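Local coordinates for periplasmic branched-chain amino acid-binding protein (PDB 3I09) that probably binds branched-chain amino acids or similar small ligands in the periplasm for an ABC transporter, and here holds acetoacetic acid, at residues Y116-T124 and Y318-M329; K95-A103 and L279-Y290. All coordinates share one frame; numbering follows the deposited sequence.

Contact 1 (Y116-T124 and Y318-M329); sequences YTVHYAYDT and YAKGYIRTDGSM. With AAE (acetoacetic acid), chain C.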
loop_
_atom_site.group_PDB
_atom_site.type_symbol
_atom_site.label_atom_id
_atom_site.label_comp_id
_atom_site.label_asym_id
_atom_site.label_seq_id
_atom_site.Cartn_x
_atom_site.Cartn_y
_atom_site.Cartn_z
ATOM N N TYR A 116 -9.689 -6.894 14.682
ATOM C CA TYR A 116 -9.095 -8.001 13.950
ATOM C C TYR A 116 -8.301 -7.581 12.720
ATOM O O TYR A 116 -7.917 -8.455 11.927
ATOM C CB TYR A 116 -10.213 -8.992 13.548
ATOM C CG TYR A 116 -10.888 -9.557 14.776
ATOM C CD1 TYR A 116 -10.303 -10.598 15.491
ATOM C CD2 TYR A 116 -12.030 -8.983 15.286
ATOM C CE1 TYR A 116 -10.874 -11.081 16.658
ATOM C CE2 TYR A 116 -12.614 -9.480 16.453
ATOM C CZ TYR A 116 -12.024 -10.508 17.128
ATOM O OH TYR A 116 -12.601 -10.981 18.288
ATOM N N THR A 117 -8.045 -6.273 12.567
ATOM C CA THR A 117 -7.451 -5.720 11.352
ATOM C C THR A 117 -6.053 -5.202 11.617
ATOM O O THR A 117 -5.828 -4.522 12.612
ATOM C CB THR A 117 -8.319 -4.590 10.843
ATOM O OG1 THR A 117 -9.647 -5.102 10.599
ATOM C CG2 THR A 117 -7.706 -3.941 9.554
ATOM N N VAL A 118 -5.123 -5.532 10.731
ATOM C CA VAL A 118 -3.813 -4.945 10.742
ATOM C C VAL A 118 -3.605 -4.281 9.381
ATOM O O VAL A 118 -3.828 -4.928 8.350
ATOM C CB VAL A 118 -2.735 -6.009 10.974
ATOM C CG1 VAL A 118 -1.323 -5.386 10.903
ATOM C CG2 VAL A 118 -2.980 -6.679 12.325
ATOM N N HIS A 119 -3.144 -3.021 9.387
ATOM C CA HIS A 119 -2.821 -2.312 8.151
ATOM C C HIS A 119 -1.306 -2.188 8.121
ATOM O O HIS A 119 -0.703 -1.440 8.884
ATOM C CB HIS A 119 -3.552 -0.961 8.071
ATOM C CG HIS A 119 -3.725 -0.449 6.656
ATOM N ND1 HIS A 119 -4.239 0.799 6.382
ATOM C CD2 HIS A 119 -3.531 -1.042 5.453
ATOM C CE1 HIS A 119 -4.284 0.981 5.074
ATOM N NE2 HIS A 119 -3.866 -0.121 4.481
ATOM N N TYR A 120 -0.686 -2.988 7.254
ATOM C CA TYR A 120 0.696 -3.362 7.455
ATOM C C TYR A 120 1.759 -2.473 6.805
ATOM O O TYR A 120 2.823 -2.261 7.415
ATOM C CB TYR A 120 0.938 -4.810 7.034
ATOM C CG TYR A 120 2.196 -5.446 7.614
ATOM C CD1 TYR A 120 2.167 -6.090 8.850
ATOM C CD2 TYR A 120 3.393 -5.498 6.868
ATOM C CE1 TYR A 120 3.300 -6.729 9.359
ATOM C CE2 TYR A 120 4.547 -6.116 7.385
ATOM C CZ TYR A 120 4.480 -6.753 8.623
ATOM O OH TYR A 120 5.584 -7.365 9.173
ATOM N N ALA A 121 1.513 -2.016 5.578
ATOM C CA ALA A 121 2.587 -1.431 4.744
ATOM C C ALA A 121 2.617 0.084 4.621
ATOM O O ALA A 121 3.688 0.705 4.719
ATOM C CB ALA A 121 2.593 -2.066 3.360
ATOM N N TYR A 122 1.469 0.679 4.368
ATOM C CA TYR A 122 1.343 2.124 4.139
ATOM C C TYR A 122 -0.133 2.488 4.274
ATOM O O TYR A 122 -0.973 1.616 4.273
ATOM C CB TYR A 122 1.836 2.554 2.760
ATOM C CG TYR A 122 0.921 2.177 1.648
ATOM C CD1 TYR A 122 0.756 0.844 1.281
ATOM C CD2 TYR A 122 0.086 3.120 1.052
ATOM C CE1 TYR A 122 -0.159 0.473 0.268
ATOM C CE2 TYR A 122 -0.796 2.765 0.013
ATOM C CZ TYR A 122 -0.937 1.452 -0.349
ATOM O OH TYR A 122 -1.833 1.114 -1.349
ATOM N N ASP A 123 -0.436 3.768 4.394
ATOM C CA ASP A 123 -1.819 4.222 4.193
ATOM C C ASP A 123 -1.838 5.612 3.614
ATOM O O ASP A 123 -0.796 6.255 3.418
ATOM C CB ASP A 123 -2.719 4.097 5.456
ATOM C CG ASP A 123 -2.333 5.025 6.596
ATOM O OD1 ASP A 123 -1.836 6.134 6.347
ATOM O OD2 ASP A 123 -2.561 4.601 7.765
ATOM N N THR A 124 -3.030 6.073 3.296
ATOM C CA THR A 124 -3.175 7.386 2.652
ATOM C C THR A 124 -2.821 8.572 3.531
ATOM O O THR A 124 -2.440 9.629 3.013
ATOM C CB THR A 124 -4.602 7.556 2.123
ATOM O OG1 THR A 124 -5.536 7.295 3.172
ATOM C CG2 THR A 124 -4.842 6.588 0.985
ATOM N N TYR A 318 12.164 -6.055 6.068
ATOM C CA TYR A 318 11.129 -5.111 5.625
ATOM C C TYR A 318 11.048 -3.881 6.545
ATOM O O TYR A 318 11.118 -2.758 6.069
ATOM C CB TYR A 318 9.761 -5.816 5.494
ATOM C CG TYR A 318 8.674 -4.822 5.182
ATOM C CD1 TYR A 318 8.616 -4.204 3.914
ATOM C CD2 TYR A 318 7.732 -4.462 6.139
ATOM C CE1 TYR A 318 7.650 -3.228 3.629
ATOM C CE2 TYR A 318 6.753 -3.453 5.869
ATOM C CZ TYR A 318 6.742 -2.839 4.611
ATOM O OH TYR A 318 5.785 -1.855 4.383
ATOM N N ALA A 319 10.951 -4.096 7.855
ATOM C CA ALA A 319 10.711 -3.014 8.789
ATOM C C ALA A 319 11.071 -3.377 10.197
ATOM O O ALA A 319 11.095 -4.547 10.566
ATOM C CB ALA A 319 9.225 -2.557 8.751
ATOM N N LYS A 320 11.329 -2.337 10.977
ATOM C CA LYS A 320 11.278 -2.419 12.429
ATOM C C LYS A 320 10.015 -1.686 12.851
ATOM O O LYS A 320 9.776 -0.566 12.416
ATOM C CB LYS A 320 12.483 -1.782 13.082
ATOM C CG LYS A 320 13.814 -2.384 12.633
ATOM N N GLY A 321 9.188 -2.324 13.668
ATOM C CA GLY A 321 7.950 -1.686 14.089
ATOM C C GLY A 321 7.104 -2.477 15.057
ATOM O O GLY A 321 7.593 -3.353 15.758
ATOM N N TYR A 322 5.834 -2.096 15.139
ATOM C CA TYR A 322 4.901 -2.771 16.034
ATOM C C TYR A 322 3.497 -2.451 15.534
ATOM O O TYR A 322 3.313 -1.569 14.673
ATOM C CB TYR A 322 5.108 -2.296 17.480
ATOM C CG TYR A 322 4.872 -0.821 17.656
ATOM C CD1 TYR A 322 5.864 0.116 17.374
ATOM C CD2 TYR A 322 3.637 -0.348 18.105
ATOM C CE1 TYR A 322 5.624 1.480 17.561
ATOM C CE2 TYR A 322 3.409 0.977 18.254
ATOM C CZ TYR A 322 4.379 1.886 17.984
ATOM O OH TYR A 322 4.080 3.211 18.180
ATOM N N ILE A 323 2.531 -3.181 16.054
ATOM C CA ILE A 323 1.140 -3.017 15.614
ATOM C C ILE A 323 0.395 -2.421 16.777
ATOM O O ILE A 323 0.310 -3.011 17.867
ATOM C CB ILE A 323 0.530 -4.350 15.155
ATOM C CG1 ILE A 323 1.263 -4.907 13.934
ATOM C CG2 ILE A 323 -1.011 -4.182 14.884
ATOM C CD1 ILE A 323 0.969 -6.481 13.677
ATOM N N ARG A 324 -0.174 -1.255 16.547
ATOM C CA ARG A 324 -0.800 -0.492 17.644
ATOM C C ARG A 324 -2.307 -0.699 17.707
ATOM O O ARG A 324 -2.883 -1.433 16.894
ATOM C CB ARG A 324 -0.435 0.980 17.552
ATOM C CG ARG A 324 -1.044 1.703 16.413
ATOM C CD ARG A 324 -0.692 3.217 16.493
ATOM N NE ARG A 324 -1.425 3.899 15.454
ATOM C CZ ARG A 324 -1.215 5.140 15.046
ATOM N NH1 ARG A 324 -0.252 5.883 15.586
ATOM N NH2 ARG A 324 -1.978 5.627 14.087
ATOM N N THR A 325 -2.944 -0.045 18.671
ATOM C CA THR A 325 -4.349 -0.278 18.963
ATOM C C THR A 325 -5.277 -0.206 17.745
ATOM O O THR A 325 -6.129 -1.070 17.565
ATOM C CB THR A 325 -4.834 0.700 20.088
ATOM O OG1 THR A 325 -4.030 0.462 21.248
ATOM C CG2 THR A 325 -6.296 0.454 20.436
ATOM N N ASP A 326 -5.100 0.812 16.915
ATOM C CA ASP A 326 -5.993 1.032 15.755
ATOM C C ASP A 326 -5.755 0.065 14.611
ATOM O O ASP A 326 -6.477 0.097 13.610
ATOM C CB ASP A 326 -5.951 2.493 15.251
ATOM C CG ASP A 326 -4.602 2.925 14.648
ATOM O OD1 ASP A 326 -3.630 2.141 14.603
ATOM O OD2 ASP A 326 -4.507 4.110 14.229
ATOM N N GLY A 327 -4.726 -0.772 14.764
ATOM C CA GLY A 327 -4.365 -1.762 13.756
ATOM C C GLY A 327 -3.207 -1.379 12.846
ATOM O O GLY A 327 -2.751 -2.201 12.071
ATOM N N SER A 328 -2.748 -0.137 12.872
ATOM C CA SER A 328 -1.641 0.237 12.024
ATOM C C SER A 328 -0.337 -0.389 12.501
ATOM O O SER A 328 -0.017 -0.328 13.675
ATOM C CB SER A 328 -1.446 1.752 11.980
ATOM O OG SER A 328 -2.490 2.334 11.239
HETATM N N MSE A 329 0.418 -0.944 11.566
HETATM C CA MSE A 329 1.818 -1.306 11.825
HETATM C C MSE A 329 2.654 -0.056 11.661
HETATM O O MSE A 329 2.777 0.477 10.557
HETATM C CB MSE A 329 2.292 -2.436 10.868
HETATM C CG MSE A 329 3.477 -3.262 11.442
HETATM SE SE MSE A 329 5.132 -2.340 11.192
HETATM C CE MSE A 329 5.549 -3.017 9.407
HETATM O O1 AAE C . -5.822 1.219 -1.963
HETATM C C2 AAE C . -5.830 1.183 -3.206
HETATM O O3 AAE C . -6.878 1.000 -3.865
HETATM C C4 AAE C . -4.525 1.431 -3.942
HETATM C C5 AAE C . -3.805 0.144 -4.231
HETATM O O8 AAE C . -4.151 -0.935 -3.693
HETATM C C9 AAE C . -2.564 0.279 -5.065
HETATM O O HOH W 1 1.004 0.744 8.359
HETATM O O HOH W 2 -1.611 2.062 8.562
#
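The ring of Tyr120 sits in a hollow lined by Met329, a selenomethionine, and Tyr318. Met329 is bent at its second and third torsions (chi2 -80°, chi3 -88°), which folds the methyl CE back over one face of the Tyr120 ring, offset toward the rim and 4.0 Å from the ring centroid. SE rides above the same face at greater distance, a Met-aromatic contact. Tyr318 runs past Tyr120 in the opposite sense, its plane close to parallel but slid so far that the rings barely overlap; their CE2 atoms meet at 3.8 Å. Tyr318 OH, hydrogen-bonded to Ser252 OG, lies against Ala121, 3.4 Å from its CB. At the other end of the contact Val118 and Ile323 cross at about a right angle, Val118 CG1 resting 3.8 Å from Ile323 CD1. Gly327, closing a type I turn that starts at Arg324, leaves room for the backbone O of Thr117, which comes within 3.3 Å of Gly327 CA.

A single beta bridge joins the backbones: His119 N donates to Gly327 O (2.8 Å) and Met329 N to His119 O (2.9 Å), the latter almost straight. One water links His119 O to Met329 O; a second spans Ser328 OG and OD2 of Asp123, which caps helix 124-137 at Ala126. The turn is stiffened by Asp326, whose OD1 takes Arg324 NE and Ser328 N from opposite faces. Edge strand 117-119 is thus tied to the antiparallel sheet through few backbone bonds, with bridging waters and apolar packing supplying the rest, while Tyr120 O stays without a polar partner.

Contact 2 (K95-A103 and L279-Y290); sequences KKVYINIGA and LQAADYSSVTTY. With AAE (acetoacetic acid), chain C.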
loop_
_atom_site.group_PDB
_atom_site.type_symbol
_atom_site.label_atom_id
_atom_site.label_comp_id
_atom_site.label_asym_id
_atom_site.label_seq_id
_atom_site.Cartn_x
_atom_site.Cartn_y
_atom_site.Cartn_z
ATOM N N LYS A 95 -14.719 -12.596 13.192
ATOM C CA LYS A 95 -13.617 -12.576 14.175
ATOM C C LYS A 95 -12.404 -13.369 13.671
ATOM O O LYS A 95 -11.962 -14.356 14.281
ATOM C CB LYS A 95 -14.115 -13.057 15.542
ATOM C CG LYS A 95 -15.261 -12.176 16.071
ATOM C CD LYS A 95 -15.722 -12.573 17.490
ATOM C CE LYS A 95 -16.377 -11.366 18.187
ATOM N NZ LYS A 95 -16.547 -11.556 19.669
ATOM N N LYS A 96 -11.940 -12.995 12.484
ATOM C CA LYS A 96 -10.800 -13.654 11.870
ATOM C C LYS A 96 -9.710 -12.645 11.615
ATOM O O LYS A 96 -9.982 -11.516 11.241
ATOM C CB LYS A 96 -11.159 -14.285 10.537
ATOM C CG LYS A 96 -12.235 -15.344 10.606
ATOM C CD LYS A 96 -11.794 -16.559 11.392
ATOM C CE LYS A 96 -12.930 -17.585 11.399
ATOM N NZ LYS A 96 -12.752 -18.637 12.425
ATOM N N VAL A 97 -8.461 -13.070 11.801
ATOM C CA VAL A 97 -7.327 -12.185 11.601
ATOM C C VAL A 97 -7.152 -11.763 10.132
ATOM O O VAL A 97 -7.095 -12.601 9.214
ATOM C CB VAL A 97 -5.998 -12.830 12.122
ATOM C CG1 VAL A 97 -4.773 -11.879 11.872
ATOM C CG2 VAL A 97 -6.150 -13.216 13.626
ATOM N N TYR A 98 -7.086 -10.455 9.928
ATOM C CA TYR A 98 -7.048 -9.856 8.621
ATOM C C TYR A 98 -5.874 -8.860 8.564
ATOM O O TYR A 98 -5.868 -7.837 9.284
ATOM C CB TYR A 98 -8.373 -9.148 8.345
ATOM C CG TYR A 98 -8.437 -8.331 7.049
ATOM C CD1 TYR A 98 -8.011 -8.849 5.824
ATOM C CD2 TYR A 98 -8.975 -7.052 7.058
ATOM C CE1 TYR A 98 -8.114 -8.104 4.655
ATOM C CE2 TYR A 98 -9.079 -6.296 5.914
ATOM C CZ TYR A 98 -8.648 -6.814 4.717
ATOM O OH TYR A 98 -8.744 -6.031 3.605
ATOM N N ILE A 99 -4.908 -9.147 7.693
ATOM C CA ILE A 99 -3.802 -8.246 7.507
ATOM C C ILE A 99 -3.851 -7.716 6.090
ATOM O O ILE A 99 -3.796 -8.477 5.112
ATOM C CB ILE A 99 -2.466 -8.926 7.775
ATOM C CG1 ILE A 99 -2.470 -9.489 9.184
ATOM C CG2 ILE A 99 -1.335 -7.901 7.602
ATOM C CD1 ILE A 99 -1.179 -10.248 9.541
ATOM N N ASN A 100 -4.032 -6.410 5.969
ATOM C CA ASN A 100 -4.048 -5.770 4.662
ATOM C C ASN A 100 -2.723 -5.093 4.319
ATOM O O ASN A 100 -2.195 -4.296 5.108
ATOM C CB ASN A 100 -5.165 -4.766 4.528
ATOM C CG ASN A 100 -5.311 -4.312 3.076
ATOM O OD1 ASN A 100 -4.483 -3.557 2.589
ATOM N ND2 ASN A 100 -6.316 -4.853 2.365
ATOM N N ILE A 101 -2.171 -5.465 3.156
ATOM C CA ILE A 101 -0.930 -4.871 2.668
ATOM C C ILE A 101 -1.162 -3.911 1.490
ATOM O O ILE A 101 -0.708 -2.752 1.500
ATOM C CB ILE A 101 0.074 -5.963 2.195
ATOM C CG1 ILE A 101 0.723 -6.684 3.393
ATOM C CG2 ILE A 101 1.180 -5.347 1.342
ATOM C CD1 ILE A 101 -0.185 -7.399 4.240
ATOM N N GLY A 102 -1.847 -4.389 0.452
ATOM C CA GLY A 102 -1.827 -3.672 -0.807
ATOM C C GLY A 102 -2.660 -2.403 -0.873
ATOM O O GLY A 102 -2.371 -1.531 -1.701
ATOM N N ALA A 103 -3.675 -2.293 -0.012
ATOM C CA ALA A 103 -4.630 -1.200 -0.060
ATOM C C ALA A 103 -4.193 -0.074 0.852
ATOM O O ALA A 103 -3.540 -0.287 1.859
ATOM C CB ALA A 103 -6.046 -1.682 0.322
ATOM N N LEU A 279 5.102 -3.587 -1.684
ATOM C CA LEU A 279 3.982 -4.468 -1.365
ATOM C C LEU A 279 4.389 -5.923 -1.321
ATOM O O LEU A 279 3.967 -6.664 -0.457
ATOM C CB LEU A 279 2.819 -4.250 -2.350
ATOM C CG LEU A 279 2.328 -2.829 -2.524
ATOM C CD1 LEU A 279 1.150 -2.829 -3.477
ATOM C CD2 LEU A 279 1.943 -2.158 -1.176
ATOM N N GLN A 280 5.182 -6.354 -2.302
ATOM C CA GLN A 280 5.649 -7.717 -2.370
ATOM C C GLN A 280 6.556 -8.064 -1.179
ATOM O O GLN A 280 6.397 -9.124 -0.552
ATOM C CB GLN A 280 6.303 -7.959 -3.743
ATOM C CG GLN A 280 5.229 -7.990 -4.859
ATOM C CD GLN A 280 5.635 -7.455 -6.212
ATOM O OE1 GLN A 280 6.715 -6.865 -6.398
ATOM N NE2 GLN A 280 4.749 -7.667 -7.200
ATOM N N ALA A 281 7.441 -7.136 -0.822
ATOM C CA ALA A 281 8.223 -7.223 0.438
ATOM C C ALA A 281 7.355 -7.320 1.682
ATOM O O ALA A 281 7.522 -8.214 2.541
ATOM C CB ALA A 281 9.204 -6.000 0.554
ATOM N N ALA A 282 6.401 -6.400 1.795
ATOM C CA ALA A 282 5.456 -6.386 2.935
ATOM C C ALA A 282 4.600 -7.656 3.030
ATOM O O ALA A 282 4.348 -8.147 4.135
ATOM C CB ALA A 282 4.575 -5.158 2.865
ATOM N N ASP A 283 4.185 -8.219 1.879
ATOM C CA ASP A 283 3.466 -9.492 1.860
ATOM C C ASP A 283 4.265 -10.581 2.592
ATOM O O ASP A 283 3.715 -11.307 3.455
ATOM C CB ASP A 283 3.187 -9.977 0.423
ATOM C CG ASP A 283 2.137 -9.157 -0.338
ATOM O OD1 ASP A 283 1.266 -8.515 0.285
ATOM O OD2 ASP A 283 2.211 -9.185 -1.616
ATOM N N TYR A 284 5.544 -10.726 2.222
ATOM C CA TYR A 284 6.420 -11.703 2.853
ATOM C C TYR A 284 6.539 -11.394 4.357
ATOM O O TYR A 284 6.358 -12.285 5.198
ATOM C CB TYR A 284 7.783 -11.726 2.160
ATOM C CG TYR A 284 8.813 -12.664 2.753
ATOM C CD1 TYR A 284 9.376 -12.415 3.988
ATOM C CD2 TYR A 284 9.236 -13.805 2.060
ATOM C CE1 TYR A 284 10.334 -13.274 4.540
ATOM C CE2 TYR A 284 10.230 -14.652 2.587
ATOM C CZ TYR A 284 10.732 -14.386 3.842
ATOM O OH TYR A 284 11.655 -15.204 4.380
ATOM N N SER A 285 6.804 -10.143 4.699
ATOM C CA SER A 285 7.039 -9.777 6.100
ATOM C C SER A 285 5.815 -10.025 6.973
ATOM O O SER A 285 5.924 -10.468 8.106
ATOM C CB SER A 285 7.449 -8.290 6.194
ATOM O OG SER A 285 7.557 -7.850 7.538
ATOM N N SER A 286 4.645 -9.686 6.444
ATOM C CA SER A 286 3.384 -9.794 7.187
ATOM C C SER A 286 3.099 -11.252 7.508
ATOM O O SER A 286 2.625 -11.572 8.605
ATOM C CB SER A 286 2.205 -9.156 6.400
ATOM O OG SER A 286 1.906 -9.939 5.275
ATOM N N VAL A 287 3.440 -12.170 6.590
ATOM C CA VAL A 287 3.260 -13.602 6.835
ATOM C C VAL A 287 4.222 -14.119 7.916
ATOM O O VAL A 287 3.833 -14.864 8.809
ATOM C CB VAL A 287 3.344 -14.412 5.504
ATOM C CG1 VAL A 287 3.448 -15.930 5.739
ATOM C CG2 VAL A 287 2.072 -14.061 4.658
ATOM N N THR A 288 5.475 -13.705 7.846
ATOM C CA THR A 288 6.397 -14.001 8.890
ATOM C C THR A 288 5.882 -13.513 10.259
ATOM O O THR A 288 5.917 -14.248 11.240
ATOM C CB THR A 288 7.781 -13.415 8.608
ATOM O OG1 THR A 288 8.219 -13.811 7.306
ATOM C CG2 THR A 288 8.756 -13.906 9.658
ATOM N N THR A 289 5.377 -12.291 10.294
ATOM C CA THR A 289 4.830 -11.704 11.525
ATOM C C THR A 289 3.640 -12.511 12.057
ATOM O O THR A 289 3.573 -12.818 13.253
ATOM C CB THR A 289 4.508 -10.234 11.277
ATOM O OG1 THR A 289 5.754 -9.559 11.007
ATOM C CG2 THR A 289 3.756 -9.620 12.484
ATOM N N TYR A 290 2.683 -12.841 11.188
ATOM C CA TYR A 290 1.574 -13.700 11.591
ATOM C C TYR A 290 2.063 -15.042 12.145
ATOM O O TYR A 290 1.603 -15.482 13.195
ATOM C CB TYR A 290 0.639 -13.937 10.416
ATOM C CG TYR A 290 -0.441 -14.918 10.714
ATOM C CD1 TYR A 290 -1.548 -14.560 11.461
ATOM C CD2 TYR A 290 -0.341 -16.244 10.262
ATOM C CE1 TYR A 290 -2.549 -15.508 11.750
ATOM C CE2 TYR A 290 -1.316 -17.180 10.548
ATOM C CZ TYR A 290 -2.410 -16.800 11.301
ATOM O OH TYR A 290 -3.387 -17.705 11.629
HETATM O O1 AAE C . -5.822 1.219 -1.963
HETATM C C2 AAE C . -5.830 1.183 -3.206
HETATM O O3 AAE C . -6.878 1.000 -3.865
HETATM C C4 AAE C . -4.525 1.431 -3.942
HETATM C C5 AAE C . -3.805 0.144 -4.231
HETATM O O8 AAE C . -4.151 -0.935 -3.693
HETATM C C9 AAE C . -2.564 0.279 -5.065
#
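Strand 97-100 of the mixed sheet in one lobe is covered by helix 278-297, whose Ser286 and Tyr290 pack on Ile99 while Ile101, just past the strand, meets the turns nearer Leu279. The short segments run nearly antiparallel, at 155°, with their axes 9.8 Å apart, and they meet by packing, mostly between side chains, with Ile101 CG2 also on the carbonyl of Leu279. Ile101 is the main knob. Its CG2 touches Ala282 CB at 3.7 Å and lies 3.3 Å from Asp283 OD1, while CD1 reaches the other way to Ser286 OG at 3.4 Å. The bend at its second torsion (chi2 62°) turns CD1 toward Ser286. That serine hydroxyl is committed to its own helix, donating to Asp283 O from above the carbonyl plane, so Ile101 meets it as a packing surface.

Alternate residues of the strand, Val97 and Ile99, face the helix, as in the layered alpha/beta lobes of type I periplasmic binding proteins. Ile99 CG2 rests on Ser286 CB at 3.9 Å and its CD1 approaches Tyr290 CB at 4.2 Å; farther back along the strand, Val97 CG1 meets Tyr290 CD1.

At the opposite end the chain leaves the strand for the ligand pocket. Both methyls of Leu279 lie against Gly102, with CD2 4.1 Å from Gly102 CA. Gly102 O lies 2.7 Å from O8 of acetoacetic acid; separately, it accepts a hydrogen bond from Tyr122 OH. Asn100 OD1 receives Ala103 N in the carbonyl plane, on a lone pair, in an Asx motif that braces this bend, and Asn100 ND2 donates to Tyr98 OH, tilting slightly from its amide plane.

In the fold
Contacts 1 and 2 have centres about 9 Å apart and share the mixed sheet, in which strands 97-100 and 117-119 are parallel neighbours at one border. Their segments alternate along the chain: 95-103, 116-124, 279-290, 318-329. The early pair supplies two sheet strands and the turns leading to acetoacetic acid; the later pair returns after the four-stranded parallel sheet to add part of helix 278-297 and, from the antiparallel sheet, strand 320-323 with the start of 329-338. Probable hydrogen bonds join the contacts directly, Tyr120 OH to Ser285 OG and His119 NE2 to Ala103 O. Since Gly102, Ala103 and Tyr122 all line the pocket, both contacts help frame the ligand site from this side.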